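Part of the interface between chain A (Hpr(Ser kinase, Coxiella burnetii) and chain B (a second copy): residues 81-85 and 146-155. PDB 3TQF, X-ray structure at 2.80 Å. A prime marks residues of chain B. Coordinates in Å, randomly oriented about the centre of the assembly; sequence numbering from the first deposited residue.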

# COMPACT_ATOMS: atom_id res chain seq x y z
N PRO A 81 -12.21 6.47 -15.96
CA PRO A 81 -11.65 7.38 -16.96
C PRO A 81 -11.49 8.81 -16.48
O PRO A 81 -10.43 9.41 -16.68
CB PRO A 81 -12.68 7.32 -18.09
CG PRO A 81 -13.26 5.98 -17.99
CD PRO A 81 -13.24 5.60 -16.54
N LYS A 82 -12.53 9.36 -15.85
CA LYS A 82 -12.48 10.72 -15.33
C LYS A 82 -11.31 10.90 -14.35
O LYS A 82 -10.61 11.91 -14.40
CB LYS A 82 -13.80 11.07 -14.63
CG LYS A 82 -13.93 12.55 -14.21
CD LYS A 82 -14.75 13.36 -15.19
CE LYS A 82 -14.74 14.84 -14.83
NZ LYS A 82 -15.73 15.63 -15.61
N LEU A 83 -11.10 9.91 -13.48
CA LEU A 83 -10.12 10.02 -12.40
C LEU A 83 -8.71 9.54 -12.76
O LEU A 83 -7.74 10.01 -12.16
CB LEU A 83 -10.59 9.26 -11.15
CG LEU A 83 -11.79 9.80 -10.36
CD1 LEU A 83 -11.88 9.11 -9.02
CD2 LEU A 83 -11.72 11.30 -10.17
N PHE A 84 -8.60 8.61 -13.70
CA PHE A 84 -7.30 8.00 -14.02
C PHE A 84 -6.88 8.10 -15.50
O PHE A 84 -5.83 7.59 -15.87
CB PHE A 84 -7.30 6.54 -13.56
CG PHE A 84 -7.49 6.38 -12.08
CD1 PHE A 84 -6.40 6.42 -11.22
CD2 PHE A 84 -8.76 6.22 -11.54
CE1 PHE A 84 -6.58 6.28 -9.84
CE2 PHE A 84 -8.94 6.09 -10.17
CZ PHE A 84 -7.85 6.12 -9.32
N GLY A 85 -7.69 8.77 -16.32
CA GLY A 85 -7.36 8.99 -17.73
C GLY A 85 -8.03 8.01 -18.67
O GLY A 85 -8.47 6.93 -18.26
N GLU B 146 -8.17 9.02 -0.74
CA GLU B 146 -7.84 9.96 -1.81
C GLU B 146 -8.91 9.97 -2.89
O GLU B 146 -9.30 11.02 -3.38
CB GLU B 146 -6.48 9.62 -2.44
CG GLU B 146 -6.14 10.44 -3.68
CD GLU B 146 -4.86 9.99 -4.33
OE1 GLU B 146 -3.77 10.36 -3.86
OE2 GLU B 146 -4.93 9.26 -5.34
N THR B 147 -9.39 8.78 -3.25
CA THR B 147 -10.43 8.63 -4.26
C THR B 147 -11.77 9.19 -3.77
O THR B 147 -12.49 9.83 -4.53
CB THR B 147 -10.60 7.16 -4.67
OG1 THR B 147 -9.32 6.63 -5.05
CG2 THR B 147 -11.56 7.02 -5.83
N LEU B 148 -12.08 8.95 -2.50
CA LEU B 148 -13.29 9.49 -1.88
C LEU B 148 -13.30 11.01 -1.92
O LEU B 148 -14.35 11.61 -2.15
CB LEU B 148 -13.37 9.04 -0.42
CG LEU B 148 -14.66 9.36 0.33
CD1 LEU B 148 -15.78 8.43 -0.12
CD2 LEU B 148 -14.43 9.24 1.82
N VAL B 149 -12.14 11.62 -1.68
CA VAL B 149 -12.03 13.08 -1.61
C VAL B 149 -12.12 13.70 -2.99
O VAL B 149 -12.76 14.72 -3.17
CB VAL B 149 -10.71 13.51 -0.92
CG1 VAL B 149 -10.53 15.02 -1.01
CG2 VAL B 149 -10.70 13.07 0.54
N ARG B 150 -11.47 13.07 -3.97
CA ARG B 150 -11.51 13.56 -5.36
C ARG B 150 -12.92 13.47 -5.93
O ARG B 150 -13.34 14.35 -6.67
CB ARG B 150 -10.53 12.78 -6.23
CG ARG B 150 -9.06 13.00 -5.86
CD ARG B 150 -8.15 12.05 -6.59
NE ARG B 150 -8.12 12.36 -8.02
CZ ARG B 150 -7.84 11.49 -8.98
NH1 ARG B 150 -7.54 10.22 -8.70
NH2 ARG B 150 -7.85 11.88 -10.24
N ASN B 151 -13.63 12.40 -5.59
CA ASN B 151 -15.03 12.25 -5.97
C ASN B 151 -15.89 13.33 -5.34
O ASN B 151 -16.81 13.84 -5.97
CB ASN B 151 -15.58 10.87 -5.57
CG ASN B 151 -15.59 9.89 -6.72
OD1 ASN B 151 -14.86 10.03 -7.69
ND2 ASN B 151 -16.44 8.87 -6.62
N HIS B 152 -15.59 13.66 -4.09
CA HIS B 152 -16.33 14.70 -3.38
C HIS B 152 -16.16 16.06 -4.06
O HIS B 152 -17.13 16.79 -4.25
CB HIS B 152 -15.90 14.78 -1.91
CG HIS B 152 -16.55 15.90 -1.17
ND1 HIS B 152 -17.83 15.81 -0.67
CD2 HIS B 152 -16.11 17.15 -0.87
CE1 HIS B 152 -18.15 16.95 -0.08
NE2 HIS B 152 -17.13 17.78 -0.19
N ARG B 153 -14.93 16.38 -4.44
CA ARG B 153 -14.64 17.65 -5.11
C ARG B 153 -15.37 17.75 -6.44
O ARG B 153 -15.91 18.80 -6.78
CB ARG B 153 -13.14 17.82 -5.32
CG ARG B 153 -12.78 19.03 -6.17
CD ARG B 153 -11.40 19.55 -5.82
NE ARG B 153 -10.94 20.53 -6.80
CZ ARG B 153 -10.16 20.26 -7.85
NH1 ARG B 153 -9.70 19.03 -8.07
NH2 ARG B 153 -9.82 21.25 -8.67
N LEU B 154 -15.39 16.66 -7.21
CA LEU B 154 -16.16 16.63 -8.45
C LEU B 154 -17.65 16.83 -8.17
O LEU B 154 -18.32 17.56 -8.90
CB LEU B 154 -15.94 15.31 -9.19
CG LEU B 154 -14.58 15.14 -9.86
CD1 LEU B 154 -14.46 13.76 -10.47
CD2 LEU B 154 -14.36 16.21 -10.92
N LYS B 155 -18.15 16.21 -7.11
CA LYS B 155 -19.56 16.32 -6.74
C LYS B 155 -19.94 17.75 -6.34
O LYS B 155 -21.00 18.25 -6.73
CB LYS B 155 -19.89 15.34 -5.62
CG LYS B 155 -21.36 15.34 -5.22
CD LYS B 155 -21.80 14.03 -4.59
CE LYS B 155 -23.33 13.99 -4.43
NZ LYS B 155 -23.85 12.62 -4.11

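The last turn of a chain A helix, residues 81-84, meets the flank of a chain B helix that runs on beyond both ends of residues 146-155. Along that segment each amide from Arg150′ to Lys155′ bonds to the carbonyl four residues earlier, as in Arg150′ N to Glu146′ O at 3.0 Å and Leu154′ N to Arg150′ O at 3.1 Å. In chain A the amide N of Gly85 still reaches Pro81 O at 2.8 Å, but Gly85 itself leaves the helix with a phi of 99° and a psi of 160°, where a CB would jam against the preceding carbonyl O. The backbones come nearest at Leu83 and Arg150′, whose CA atoms lie 8.0 Å apart, and the contact buries 344 Å² in all.

Leu83 is the knob. Its CA-to-CB bond points toward chain B, and the side chain (m, t) sits among Thr147′, Arg150′, Asn151′ and Leu154′, residues spaced so that they line one side of the helix. Leu83 CD1 packs 3.8 Å from Thr147′ CG2 and 3.4 Å from Asn151′ OD1, while Leu83 CD2 meets Leu154′ CD1 at 3.7 Å, an apolar contact. Leu154′ CD1 also touches the aliphatic part of Lys82, 4.0 Å from Lys82 CG, at the more exposed margin.

The one hydrogen bond across the stretches comes from Arg150′, whose CA-to-CB bond points toward chain A and whose NH2 donates to Leu83 O at 2.7 Å, with a nearly straight N-H...O angle of 163°. Near the helix end this carbonyl can accept from a side chain of the other copy. The same guanidinium has Leu83 CD2 over one face and Phe84 CZ near its edge. Arg150′ NH1 lies over a face of the Phe84 ring, 4.2 Å from Phe84 CZ; with Arg150′ CZ 5.5 Å from the ring centroid, any cation-pi attraction is weak at most.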